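Side-chain contacts in 2-Keto-3-deoxy-(6-phospho-)gluconate aldolase (Thermoproteus tenax, PDB 2R91), which belongs to the dihydrodipicolinate synthetase family of TIM-barrel aldolases, with four chains in its assembly and a parallel eight-stranded barrel in each: residues A198-E203 with D228-S233; Y244-I249 with A275-A280; A81-A86 with R115-A120; L97-F102 with R108-Y113. One frame throughout, in Å; residues are numbered along the deposited sequence.

Interaction 1 (A198-E203 with D228-S233)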
loop_
_atom_site.group_PDB
_atom_site.type_symbol
_atom_site.label_atom_id
_atom_site.label_comp_id
_atom_site.label_asym_id
_atom_site.label_seq_id
_atom_site.Cartn_x
_atom_site.Cartn_y
_atom_site.Cartn_z
ATOM N N ALA A 198 -27.182 6.687 4.854
ATOM C CA ALA A 198 -28.424 6.659 5.647
ATOM C C ALA A 198 -28.726 8.024 6.271
ATOM O O ALA A 198 -29.857 8.279 6.668
ATOM C CB ALA A 198 -28.400 5.557 6.706
ATOM N N ASN A 199 -27.726 8.894 6.359
ATOM C CA ASN A 199 -27.990 10.260 6.794
ATOM C C ASN A 199 -28.829 11.059 5.811
ATOM O O ASN A 199 -29.719 11.791 6.215
ATOM C CB ASN A 199 -26.696 11.036 7.052
ATOM C CG ASN A 199 -26.030 10.604 8.326
ATOM O OD1 ASN A 199 -26.476 10.976 9.415
ATOM N ND2 ASN A 199 -25.001 9.768 8.207
ATOM N N TYR A 200 -28.483 10.976 4.521
ATOM C CA TYR A 200 -29.095 11.878 3.535
ATOM C C TYR A 200 -30.106 11.215 2.618
ATOM O O TYR A 200 -30.975 11.900 2.101
ATOM C CB TYR A 200 -28.033 12.635 2.724
ATOM C CG TYR A 200 -26.901 11.790 2.131
ATOM C CD1 TYR A 200 -27.016 11.214 0.866
ATOM C CD2 TYR A 200 -25.681 11.652 2.807
ATOM C CE1 TYR A 200 -25.948 10.468 0.311
ATOM C CE2 TYR A 200 -24.625 10.922 2.272
ATOM C CZ TYR A 200 -24.763 10.345 1.009
ATOM O OH TYR A 200 -23.716 9.618 0.479
ATOM N N LEU A 201 -29.995 9.902 2.415
ATOM C CA LEU A 201 -30.935 9.168 1.557
ATOM C C LEU A 201 -31.356 7.830 2.134
ATOM O O LEU A 201 -31.238 6.783 1.476
ATOM C CB LEU A 201 -30.360 8.980 0.113
ATOM C CG LEU A 201 -30.471 10.238 -0.732
ATOM C CD1 LEU A 201 -29.542 10.179 -1.976
ATOM C CD2 LEU A 201 -31.947 10.470 -1.125
ATOM N N PRO A 202 -31.897 7.845 3.376
ATOM C CA PRO A 202 -32.346 6.591 3.978
ATOM C C PRO A 202 -33.400 5.913 3.100
ATOM O O PRO A 202 -33.455 4.694 3.057
ATOM C CB PRO A 202 -32.989 7.059 5.324
ATOM C CG PRO A 202 -33.312 8.528 5.126
ATOM C CD PRO A 202 -32.127 9.005 4.262
ATOM N N GLU A 203 -34.244 6.703 2.434
ATOM C CA GLU A 203 -35.312 6.116 1.615
ATOM C C GLU A 203 -34.733 5.375 0.410
ATOM O O GLU A 203 -35.327 4.437 -0.067
ATOM C CB GLU A 203 -36.346 7.156 1.179
ATOM C CG GLU A 203 -35.826 8.351 0.351
ATOM C CD GLU A 203 -35.314 9.535 1.213
ATOM O OE1 GLU A 203 -34.395 9.359 1.999
ATOM O OE2 GLU A 203 -35.845 10.658 1.103
ATOM N N ASP A 228 -23.839 5.756 -5.889
ATOM C CA ASP A 228 -22.402 5.887 -6.204
ATOM C C ASP A 228 -22.056 7.231 -6.865
ATOM O O ASP A 228 -21.052 7.862 -6.533
ATOM C CB ASP A 228 -21.935 4.715 -7.090
ATOM C CG ASP A 228 -22.041 3.383 -6.385
ATOM O OD1 ASP A 228 -22.047 3.375 -5.125
ATOM O OD2 ASP A 228 -22.081 2.342 -7.081
ATOM N N GLU A 229 -22.904 7.685 -7.789
ATOM C CA GLU A 229 -22.666 8.952 -8.484
ATOM C C GLU A 229 -22.711 10.108 -7.505
ATOM O O GLU A 229 -21.950 11.057 -7.611
ATOM C CB GLU A 229 -23.753 9.198 -9.517
ATOM C CG GLU A 229 -23.738 8.216 -10.685
ATOM C CD GLU A 229 -24.893 8.462 -11.682
ATOM O OE1 GLU A 229 -25.516 9.582 -11.667
ATOM O OE2 GLU A 229 -25.162 7.520 -12.474
ATOM N N ILE A 230 -23.634 10.021 -6.554
ATOM C CA ILE A 230 -23.788 11.083 -5.541
ATOM C C ILE A 230 -22.582 11.085 -4.613
ATOM O O ILE A 230 -21.978 12.121 -4.372
ATOM C CB ILE A 230 -25.124 10.898 -4.761
ATOM C CG1 ILE A 230 -26.323 11.229 -5.675
ATOM C CG2 ILE A 230 -25.141 11.799 -3.493
ATOM C CD1 ILE A 230 -27.686 10.672 -5.172
ATOM N N VAL A 231 -22.222 9.916 -4.095
ATOM C CA VAL A 231 -20.994 9.770 -3.299
ATOM C C VAL A 231 -19.719 10.304 -4.007
ATOM O O VAL A 231 -18.898 11.042 -3.410
ATOM C CB VAL A 231 -20.795 8.294 -2.904
ATOM C CG1 VAL A 231 -19.446 8.062 -2.208
ATOM C CG2 VAL A 231 -21.970 7.842 -1.992
ATOM N N GLU A 232 -19.572 9.933 -5.277
ATOM C CA GLU A 232 -18.459 10.388 -6.096
ATOM C C GLU A 232 -18.370 11.913 -6.165
ATOM O O GLU A 232 -17.294 12.465 -5.994
ATOM C CB GLU A 232 -18.545 9.749 -7.501
ATOM C CG GLU A 232 -17.995 8.335 -7.506
ATOM C CD GLU A 232 -18.498 7.464 -8.662
ATOM O OE1 GLU A 232 -18.964 8.008 -9.687
ATOM O OE2 GLU A 232 -18.419 6.212 -8.508
ATOM N N SER A 233 -19.486 12.599 -6.398
ATOM C CA SER A 233 -19.445 14.066 -6.421
ATOM C C SER A 233 -19.029 14.634 -5.052
ATOM O O SER A 233 -18.225 15.578 -4.981
ATOM C CB SER A 233 -20.793 14.673 -6.816
ATOM O OG SER A 233 -21.148 14.311 -8.143
#

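Interaction 2 (Y244-I249 with A275-A280)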
loop_
_atom_site.group_PDB
_atom_site.type_symbol
_atom_site.label_atom_id
_atom_site.label_comp_id
_atom_site.label_asym_id
_atom_site.label_seq_id
_atom_site.Cartn_x
_atom_site.Cartn_y
_atom_site.Cartn_z
ATOM N N TYR A 244 -23.144 16.580 5.410
ATOM C CA TYR A 244 -24.069 17.534 6.040
ATOM C C TYR A 244 -24.867 18.297 4.993
ATOM O O TYR A 244 -26.093 18.478 5.130
ATOM C CB TYR A 244 -23.278 18.578 6.834
ATOM C CG TYR A 244 -22.605 18.076 8.080
ATOM C CD1 TYR A 244 -23.179 18.315 9.357
ATOM C CD2 TYR A 244 -21.369 17.397 8.010
ATOM C CE1 TYR A 244 -22.532 17.854 10.524
ATOM C CE2 TYR A 244 -20.726 16.929 9.164
ATOM C CZ TYR A 244 -21.317 17.194 10.431
ATOM O OH TYR A 244 -20.665 16.747 11.582
ATOM N N GLU A 245 -24.178 18.743 3.935
ATOM C CA GLU A 245 -24.881 19.452 2.859
ATOM C C GLU A 245 -25.819 18.517 2.090
ATOM O O GLU A 245 -26.923 18.931 1.692
ATOM C CB GLU A 245 -23.892 20.196 1.931
ATOM C CG GLU A 245 -24.539 20.981 0.773
ATOM C CD GLU A 245 -25.401 22.149 1.267
ATOM O OE1 GLU A 245 -25.245 22.556 2.428
ATOM O OE2 GLU A 245 -26.244 22.639 0.496
ATOM N N LEU A 246 -25.401 17.258 1.889
ATOM C CA LEU A 246 -26.277 16.257 1.275
ATOM C C LEU A 246 -27.577 16.049 2.083
ATOM O O LEU A 246 -28.665 15.900 1.512
ATOM C CB LEU A 246 -25.548 14.925 1.059
ATOM C CG LEU A 246 -24.385 14.964 0.046
ATOM C CD1 LEU A 246 -23.676 13.625 0.007
ATOM C CD2 LEU A 246 -24.896 15.355 -1.381
ATOM N N VAL A 247 -27.470 16.012 3.412
ATOM C CA VAL A 247 -28.693 15.993 4.236
ATOM C C VAL A 247 -29.590 17.199 3.929
ATOM O O VAL A 247 -30.799 17.043 3.722
ATOM C CB VAL A 247 -28.375 15.961 5.760
ATOM C CG1 VAL A 247 -29.696 16.007 6.625
ATOM C CG2 VAL A 247 -27.547 14.726 6.094
ATOM N N GLU A 248 -29.024 18.403 3.906
ATOM C CA GLU A 248 -29.852 19.585 3.602
ATOM C C GLU A 248 -30.495 19.448 2.215
ATOM O O GLU A 248 -31.705 19.651 2.041
ATOM C CB GLU A 248 -29.022 20.878 3.687
ATOM C CG GLU A 248 -28.332 20.997 5.038
ATOM C CD GLU A 248 -28.120 22.416 5.532
ATOM O OE1 GLU A 248 -28.456 23.398 4.794
ATOM O OE2 GLU A 248 -27.621 22.538 6.682
ATOM N N ILE A 249 -29.673 19.095 1.226
ATOM C CA ILE A 249 -30.167 18.918 -0.153
ATOM C C ILE A 249 -31.329 17.933 -0.279
ATOM O O ILE A 249 -32.378 18.261 -0.838
ATOM C CB ILE A 249 -29.035 18.473 -1.100
ATOM C CG1 ILE A 249 -28.035 19.621 -1.290
ATOM C CG2 ILE A 249 -29.622 18.014 -2.477
ATOM C CD1 ILE A 249 -26.694 19.183 -1.962
ATOM N N ALA A 275 -25.533 21.549 -7.433
ATOM C CA ALA A 275 -25.661 21.380 -8.892
ATOM C C ALA A 275 -25.165 19.996 -9.324
ATOM O O ALA A 275 -25.735 19.345 -10.215
ATOM C CB ALA A 275 -24.869 22.474 -9.614
ATOM N N ALA A 276 -24.100 19.536 -8.680
ATOM C CA ALA A 276 -23.522 18.228 -9.001
ATOM C C ALA A 276 -24.486 17.066 -8.807
ATOM O O ALA A 276 -24.415 16.072 -9.534
ATOM C CB ALA A 276 -22.260 17.996 -8.214
ATOM N N VAL A 277 -25.401 17.171 -7.850
ATOM C CA VAL A 277 -26.284 16.032 -7.581
ATOM C C VAL A 277 -27.719 16.272 -8.083
ATOM O O VAL A 277 -28.596 15.438 -7.877
ATOM C CB VAL A 277 -26.315 15.663 -6.056
ATOM C CG1 VAL A 277 -24.892 15.376 -5.530
ATOM C CG2 VAL A 277 -27.024 16.770 -5.222
ATOM N N ALA A 278 -27.962 17.424 -8.706
ATOM C CA ALA A 278 -29.320 17.793 -9.102
ATOM C C ALA A 278 -29.948 16.774 -10.073
ATOM O O ALA A 278 -31.120 16.434 -9.954
ATOM C CB ALA A 278 -29.338 19.199 -9.689
ATOM N N LYS A 279 -29.160 16.290 -11.015
ATOM C CA LYS A 279 -29.611 15.290 -11.965
ATOM C C LYS A 279 -29.971 13.970 -11.260
ATOM O O LYS A 279 -31.111 13.488 -11.382
ATOM C CB LYS A 279 -28.535 15.082 -13.023
ATOM C CG LYS A 279 -28.638 13.791 -13.800
ATOM C CD LYS A 279 -29.711 13.829 -14.838
ATOM C CE LYS A 279 -29.383 12.813 -15.926
ATOM N NZ LYS A 279 -30.549 12.586 -16.816
ATOM N N ALA A 280 -29.022 13.402 -10.508
ATOM C CA ALA A 280 -29.298 12.169 -9.764
ATOM C C ALA A 280 -30.529 12.334 -8.894
ATOM O O ALA A 280 -31.334 11.419 -8.759
ATOM C CB ALA A 280 -28.092 11.745 -8.916
#

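Interaction 3 (A81-A86 with R115-A120)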
loop_
_atom_site.group_PDB
_atom_site.type_symbol
_atom_site.label_atom_id
_atom_site.label_comp_id
_atom_site.label_asym_id
_atom_site.label_seq_id
_atom_site.Cartn_x
_atom_site.Cartn_y
_atom_site.Cartn_z
ATOM N N ALA A 81 -15.058 4.141 30.487
ATOM C CA ALA A 81 -16.017 5.018 31.148
ATOM C C ALA A 81 -17.236 5.287 30.254
ATOM O O ALA A 81 -18.379 5.282 30.723
ATOM C CB ALA A 81 -15.355 6.333 31.531
ATOM N N LEU A 82 -17.005 5.572 28.968
ATOM C CA LEU A 82 -18.119 5.891 28.098
ATOM C C LEU A 82 -18.945 4.638 27.826
ATOM O O LEU A 82 -20.159 4.697 27.707
ATOM C CB LEU A 82 -17.630 6.488 26.766
ATOM C CG LEU A 82 -18.725 6.792 25.747
ATOM C CD1 LEU A 82 -19.613 7.912 26.283
ATOM C CD2 LEU A 82 -18.154 7.188 24.332
ATOM N N ALA A 83 -18.294 3.504 27.694
ATOM C CA ALA A 83 -19.070 2.260 27.496
ATOM C C ALA A 83 -20.061 2.032 28.642
ATOM O O ALA A 83 -21.227 1.671 28.422
ATOM C CB ALA A 83 -18.140 1.050 27.339
ATOM N N LYS A 84 -19.604 2.253 29.882
ATOM C CA LYS A 84 -20.512 2.089 31.030
ATOM C C LYS A 84 -21.636 3.121 30.973
ATOM O O LYS A 84 -22.794 2.793 31.232
ATOM C CB LYS A 84 -19.743 2.191 32.367
ATOM C CG LYS A 84 -18.658 1.168 32.571
ATOM C CD LYS A 84 -17.950 1.389 33.918
ATOM C CE LYS A 84 -16.798 0.428 34.136
ATOM N NZ LYS A 84 -15.617 0.951 35.026
ATOM N N TYR A 85 -21.302 4.365 30.627
ATOM C CA TYR A 85 -22.298 5.427 30.479
ATOM C C TYR A 85 -23.360 5.089 29.425
ATOM O O TYR A 85 -24.581 5.226 29.664
ATOM C CB TYR A 85 -21.621 6.750 30.103
ATOM C CG TYR A 85 -22.555 7.941 30.132
ATOM C CD1 TYR A 85 -23.025 8.447 31.362
ATOM C CD2 TYR A 85 -22.998 8.545 28.957
ATOM C CE1 TYR A 85 -23.892 9.501 31.419
ATOM C CE2 TYR A 85 -23.859 9.630 29.001
ATOM C CZ TYR A 85 -24.297 10.102 30.255
ATOM O OH TYR A 85 -25.137 11.161 30.346
ATOM N N ALA A 86 -22.901 4.659 28.249
ATOM C CA ALA A 86 -23.811 4.277 27.163
ATOM C C ALA A 86 -24.758 3.166 27.624
ATOM O O ALA A 86 -25.967 3.219 27.390
ATOM C CB ALA A 86 -23.004 3.820 25.947
ATOM N N ARG A 115 -10.473 -6.653 25.305
ATOM C CA ARG A 115 -10.930 -7.483 26.436
ATOM C C ARG A 115 -11.348 -6.641 27.650
ATOM O O ARG A 115 -12.352 -6.924 28.301
ATOM C CB ARG A 115 -9.872 -8.515 26.791
ATOM C CG ARG A 115 -9.829 -9.603 25.722
ATOM C CD ARG A 115 -8.598 -10.437 25.822
ATOM N NE ARG A 115 -8.579 -11.502 24.821
ATOM C CZ ARG A 115 -7.498 -12.215 24.514
ATOM N NH1 ARG A 115 -6.339 -11.952 25.121
ATOM N NH2 ARG A 115 -7.564 -13.189 23.605
ATOM N N ASP A 116 -10.612 -5.572 27.917
ATOM C CA ASP A 116 -11.017 -4.640 28.957
ATOM C C ASP A 116 -12.382 -4.006 28.694
ATOM O O ASP A 116 -13.185 -3.788 29.607
ATOM C CB ASP A 116 -9.975 -3.547 29.107
ATOM C CG ASP A 116 -8.775 -4.006 29.890
ATOM O OD1 ASP A 116 -8.743 -5.191 30.302
ATOM O OD2 ASP A 116 -7.857 -3.190 30.074
ATOM N N LEU A 117 -12.653 -3.676 27.437
ATOM C CA LEU A 117 -13.959 -3.143 27.088
ATOM C C LEU A 117 -15.069 -4.159 27.346
ATOM O O LEU A 117 -16.124 -3.831 27.930
ATOM C CB LEU A 117 -13.952 -2.774 25.607
ATOM C CG LEU A 117 -14.502 -1.439 25.163
ATOM C CD1 LEU A 117 -14.149 -0.313 26.164
ATOM C CD2 LEU A 117 -13.944 -1.142 23.742
ATOM N N CYS A 118 -14.857 -5.389 26.895
ATOM C CA CYS A 118 -15.847 -6.452 27.130
ATOM C C CYS A 118 -16.121 -6.685 28.626
ATOM O O CYS A 118 -17.255 -6.974 29.016
ATOM C CB CYS A 118 -15.408 -7.767 26.473
ATOM S SG CYS A 118 -15.414 -7.748 24.621
ATOM N N SER A 119 -15.090 -6.557 29.459
ATOM C CA SER A 119 -15.236 -6.773 30.909
ATOM C C SER A 119 -16.016 -5.666 31.573
ATOM O O SER A 119 -16.575 -5.869 32.654
ATOM C CB SER A 119 -13.875 -6.833 31.586
ATOM O OG SER A 119 -13.164 -7.966 31.161
ATOM N N ALA A 120 -16.013 -4.490 30.943
ATOM C CA ALA A 120 -16.623 -3.289 31.502
ATOM C C ALA A 120 -18.156 -3.269 31.453
ATOM O O ALA A 120 -18.799 -2.533 32.197
ATOM C CB ALA A 120 -16.053 -2.035 30.798
#

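Interaction 4 (L97-F102 with R108-Y113)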
loop_
_atom_site.group_PDB
_atom_site.type_symbol
_atom_site.label_atom_id
_atom_site.label_comp_id
_atom_site.label_asym_id
_atom_site.label_seq_id
_atom_site.Cartn_x
_atom_site.Cartn_y
_atom_site.Cartn_z
ATOM N N LEU A 97 -13.562 1.253 17.434
ATOM C CA LEU A 97 -12.395 1.146 16.583
ATOM C C LEU A 97 -11.329 0.422 17.386
ATOM O O LEU A 97 -11.295 0.537 18.621
ATOM C CB LEU A 97 -11.879 2.549 16.244
ATOM C CG LEU A 97 -12.791 3.451 15.395
ATOM C CD1 LEU A 97 -12.362 4.920 15.447
ATOM C CD2 LEU A 97 -12.795 2.978 13.915
ATOM N N PRO A 98 -10.411 -0.286 16.686
ATOM C CA PRO A 98 -9.178 -0.691 17.341
ATOM C C PRO A 98 -8.359 0.572 17.662
ATOM O O PRO A 98 -8.541 1.601 17.031
ATOM C CB PRO A 98 -8.422 -1.467 16.242
ATOM C CG PRO A 98 -9.485 -1.826 15.168
ATOM C CD PRO A 98 -10.467 -0.673 15.257
ATOM N N PRO A 99 -7.432 0.477 18.612
ATOM C CA PRO A 99 -6.516 1.619 18.808
ATOM C C PRO A 99 -5.967 2.096 17.450
ATOM O O PRO A 99 -5.487 1.277 16.662
ATOM C CB PRO A 99 -5.389 1.001 19.664
ATOM C CG PRO A 99 -6.197 -0.021 20.586
ATOM C CD PRO A 99 -7.183 -0.636 19.552
ATOM N N TYR A 100 -6.079 3.390 17.177
ATOM C CA TYR A 100 -5.682 3.977 15.899
ATOM C C TYR A 100 -4.506 4.958 16.073
ATOM O O TYR A 100 -3.916 5.066 17.162
ATOM C CB TYR A 100 -6.897 4.677 15.248
ATOM C CG TYR A 100 -7.663 5.613 16.203
ATOM C CD1 TYR A 100 -7.332 6.963 16.290
ATOM C CD2 TYR A 100 -8.726 5.144 16.980
ATOM C CE1 TYR A 100 -8.025 7.835 17.164
ATOM C CE2 TYR A 100 -9.419 5.998 17.843
ATOM C CZ TYR A 100 -9.054 7.339 17.929
ATOM O OH TYR A 100 -9.739 8.187 18.763
ATOM N N TYR A 101 -4.149 5.623 14.983
ATOM C CA TYR A 101 -2.986 6.503 14.893
ATOM C C TYR A 101 -1.595 5.804 15.032
ATOM O O TYR A 101 -0.802 5.795 14.099
ATOM C CB TYR A 101 -3.082 7.732 15.867
ATOM C CG TYR A 101 -1.883 8.582 15.611
ATOM C CD1 TYR A 101 -1.831 9.378 14.468
ATOM C CD2 TYR A 101 -0.746 8.503 16.428
ATOM C CE1 TYR A 101 -0.691 10.131 14.156
ATOM C CE2 TYR A 101 0.426 9.213 16.102
ATOM C CZ TYR A 101 0.422 10.043 14.978
ATOM O OH TYR A 101 1.535 10.742 14.602
ATOM N N PHE A 102 -1.310 5.226 16.201
ATOM C CA PHE A 102 0.009 4.679 16.488
ATOM C C PHE A 102 0.310 3.463 15.640
ATOM O O PHE A 102 -0.448 2.511 15.659
ATOM C CB PHE A 102 0.136 4.339 17.978
ATOM C CG PHE A 102 -0.008 5.560 18.880
ATOM C CD1 PHE A 102 1.061 6.435 19.049
ATOM C CD2 PHE A 102 -1.214 5.846 19.505
ATOM C CE1 PHE A 102 0.915 7.591 19.851
ATOM C CE2 PHE A 102 -1.374 6.971 20.285
ATOM C CZ PHE A 102 -0.307 7.854 20.471
ATOM N N ARG A 108 -0.702 -7.967 21.672
ATOM C CA ARG A 108 -1.114 -8.003 23.086
ATOM C C ARG A 108 -1.836 -6.704 23.478
ATOM O O ARG A 108 -2.841 -6.740 24.161
ATOM C CB ARG A 108 0.069 -8.265 24.054
ATOM C CG ARG A 108 -0.405 -8.452 25.517
ATOM C CD ARG A 108 0.758 -8.566 26.533
ATOM N NE ARG A 108 1.416 -7.267 26.649
ATOM C CZ ARG A 108 0.999 -6.284 27.431
ATOM N NH1 ARG A 108 -0.052 -6.465 28.207
ATOM N NH2 ARG A 108 1.636 -5.107 27.415
ATOM N N GLN A 109 -1.323 -5.562 23.019
ATOM C CA GLN A 109 -1.962 -4.283 23.357
ATOM C C GLN A 109 -3.374 -4.157 22.793
ATOM O O GLN A 109 -4.304 -3.727 23.493
ATOM C CB GLN A 109 -1.083 -3.109 22.927
ATOM C CG GLN A 109 0.202 -2.971 23.784
ATOM C CD GLN A 109 1.173 -1.976 23.181
ATOM O OE1 GLN A 109 1.338 -1.930 21.958
ATOM N NE2 GLN A 109 1.860 -1.195 24.038
ATOM N N ILE A 110 -3.534 -4.525 21.522
ATOM C CA ILE A 110 -4.861 -4.491 20.888
ATOM C C ILE A 110 -5.844 -5.412 21.627
ATOM O O ILE A 110 -6.994 -5.057 21.849
ATOM C CB ILE A 110 -4.815 -4.933 19.386
ATOM C CG1 ILE A 110 -3.795 -4.128 18.575
ATOM C CG2 ILE A 110 -6.208 -4.844 18.756
ATOM C CD1 ILE A 110 -3.947 -2.680 18.789
ATOM N N ALA A 111 -5.396 -6.608 21.966
ATOM C CA ALA A 111 -6.270 -7.592 22.624
ATOM C C ALA A 111 -6.698 -7.132 23.996
ATOM O O ALA A 111 -7.846 -7.294 24.357
ATOM C CB ALA A 111 -5.565 -8.965 22.737
ATOM N N LYS A 112 -5.758 -6.597 24.776
ATOM C CA LYS A 112 -6.064 -6.098 26.116
ATOM C C LYS A 112 -7.109 -5.001 26.041
ATOM O O LYS A 112 -8.059 -5.002 26.824
ATOM C CB LYS A 112 -4.796 -5.558 26.828
ATOM C CG LYS A 112 -5.087 -5.017 28.240
ATOM C CD LYS A 112 -3.811 -4.760 29.035
ATOM C CE LYS A 112 -4.097 -4.119 30.413
ATOM N NZ LYS A 112 -5.084 -4.896 31.215
ATOM N N TYR A 113 -6.929 -4.066 25.107
ATOM C CA TYR A 113 -7.920 -3.007 24.872
ATOM C C TYR A 113 -9.346 -3.540 24.724
ATOM O O TYR A 113 -10.266 -3.115 25.436
ATOM C CB TYR A 113 -7.565 -2.190 23.616
ATOM C CG TYR A 113 -8.601 -1.106 23.330
ATOM C CD1 TYR A 113 -8.650 0.064 24.120
ATOM C CD2 TYR A 113 -9.551 -1.259 22.297
ATOM C CE1 TYR A 113 -9.597 1.065 23.887
ATOM C CE2 TYR A 113 -10.477 -0.286 22.046
ATOM C CZ TYR A 113 -10.511 0.883 22.844
ATOM O OH TYR A 113 -11.443 1.865 22.592
#

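Interaction 1 (A198-E203 with D228-S233)
Ile-230 meets the 198-203 segment with two of its branches. Its CD1 reaches toward CD1 of Leu-201, and the two methyls meet tip to tip at 3.7 Å. CG1 stands beside the backbone N of Ile-230, anti to the carbonyl carbon (chi1 -71°), which leaves CG2 to lie along the Tyr-200 side chain; the two side chains run alongside each other, pointing opposite ways, with CG2 4.1 Å from CE1 of Tyr-200 and oblique to the ring. The Tyr-200 ring also has Leu-201 CD1 in plane at its edge, so Ile-230 is packed against two side chains that already touch. Tyr-200 and Leu-201 belong to the turn between strand 192-193, the last strand of the TIM barrel, and helix 202-213, for which Leu-201 is the N-cap residue. Helix 217-237 follows in the chain and closes over this turn, while Phe-250 of helix 239-251 touches both Leu-201 and Ile-230. One residue on, Val-231 crosses the tyrosine at about a right angle, and its CG2 lies 3.5 Å from Tyr-200 OH. That hydroxyl is hydrogen-bonded to Tyr-239 OH, so a buried polar atom is satisfied although its neighbour on helix 217-237 is a methyl. Glu-232 lies on another side of the helix from Ile-230, where its OE1 makes a salt bridge with Arg-167 of a neighbouring subunit.

Interaction 2 (Y244-I249 with A275-A280)
Val-277 faces both Leu-246 and Ile-249, giving one methyl to each. The contact joins helices that follow the eight strands of the TIM barrel: 239-251 on one side, and on the other the junction where helix 267-276 gives way to helix 278-282. Against Leu-246, the valine side chain crosses obliquely, and its CG1 comes 4.1 Å from Leu-246 CD2. Ile-249 approaches differently: it and Val-277 point at one another, tip to tip, with CG2 of the isoleucine 4.0 Å from CG2 of the valine. The valine's rotation divides the work, since at chi1 -56° CG1 stands beside the backbone N and CG2 is wedged between N and the carbonyl carbon. Leu-246 and Ile-249 lie three residues apart, nearly one helical turn, and so offer neighbouring footholds on one flank of their helix. No hydrogen bond passes between the segments, but a salt bridge from Glu-245 OE2 to Arg-274 NE ties helix 239-251 to helix 267-276 just before this junction. Leu-246 also packs on Tyr-200 and on Ala-234 of helix 217-237. The Ile-249 grip is double, as its CD1 also stands 4.1 Å from Val-277 CG2.

Interaction 3 (A81-A86 with R115-A120)
Apolar packing joins Ala-83 to Leu-117 and the chain of Lys-84 to Ala-120. The first pair is loose: CD1 of Leu-117 stops 4.4 Å from CB of Ala-83. Leu-117 leaves its backbone at an angle to the other helix; its chi1 of -133° lies well away from a staggered value and swings the branch across to the alanine. In the second pair the methylene arm of Lys-84 runs alongside the last turn of the partner, with CE 4.2 Å from CB of Ala-120. CG stands beside the lysine's backbone N and the chain is extended from there on, which brings its hydrocarbon part past the alanine. A polar atom of the backbone enters only as a packing partner, where Lys-84 CG rests 3.7 Å from the carbonyl O of Ala-120. No hydrogen bond crosses between the two segments; the backbone bonds run within each helix, and Ala-120 N, for instance, is shared between Leu-117 O at 3.1 Å and, weakly, Asp-116 O. Cys-118 forms a disulfide with Cys-148, outside this contact, on a different flank of helix 107-120. In the TIM barrel, helices 76-88 and 107-120 are consecutive outer helices, following strands 67-70 and 93-96. Leu-117 reaches inward to Ser-96 of the latter strand, Leu-82 packs against helix 50-63, and Ala-83 also touches Val-121 in the loop beyond helix 107-120.

Interaction 4 (L97-F102 with R108-Y113)
Tyr-113 presents one ring face to Pro-99: CG of the proline sits 4.2 Å from the ring centroid and 27° off the ring normal, a CH-pi contact. Pro-99 CD leans toward one side of the ring, 3.7 Å from CD2, and the carbonyl O of Leu-97 lies obliquely to the same ring, 3.6 Å from CE2. The ring reaches the proline because its CG is anti to the backbone N of Tyr-113 (chi1 179°), directing it off the helix toward the loop. Within that loop, Tyr-101 CD2 sits 3.7 Å above the centre of the Phe-102 ring, while Phe-102 CE1 lies in plane at the edge of the Tyr-101 ring. Ile-110 touches the same proline as Tyr-113, its CD1 3.9 Å from Pro-99 CD. The loop follows barrel strand 93-96 and folds back onto helix 107-120, which it precedes. A classic gamma turn, closed by Phe-102 N to Tyr-100 O at 2.8 Å, gives Tyr-101 a positive phi, and Tyr-101 OH is hydrogen-bonded to Thr-41 OG1 of a neighbouring subunit. Across the contact itself there are no hydrogen bonds; Tyr-113 OH is instead hydrogen-bonded to Ser-96 OG, which holds the far end of the ring in place. Adhesion here therefore rests on dispersion and on the CH-pi contact of a rigid proline with a tethered aromatic face.

Interactions 3 and 4 share helix 107-120 and have centres 15 Å apart; interaction 4 is nested in the loop that interaction 3 closes, so helix 107-120 meets the loop before it in interaction 4 and the preceding outer helix 76-88 in interaction 3. Interactions 1 and 2 come later in the chain, in series, with centres 9 Å apart. They touch directly: Tyr-200 CB lies 3.5 Å from Val-247 N, and Ile-230 CG1 is 3.7 Å from Ala-280 CB. Helices 217-237 and 239-251 thus continue one packed layer from the last strand to the C-terminal helices. The two pairs lie on opposite sides of the chain's centre, with centres 31 to 38 Å apart.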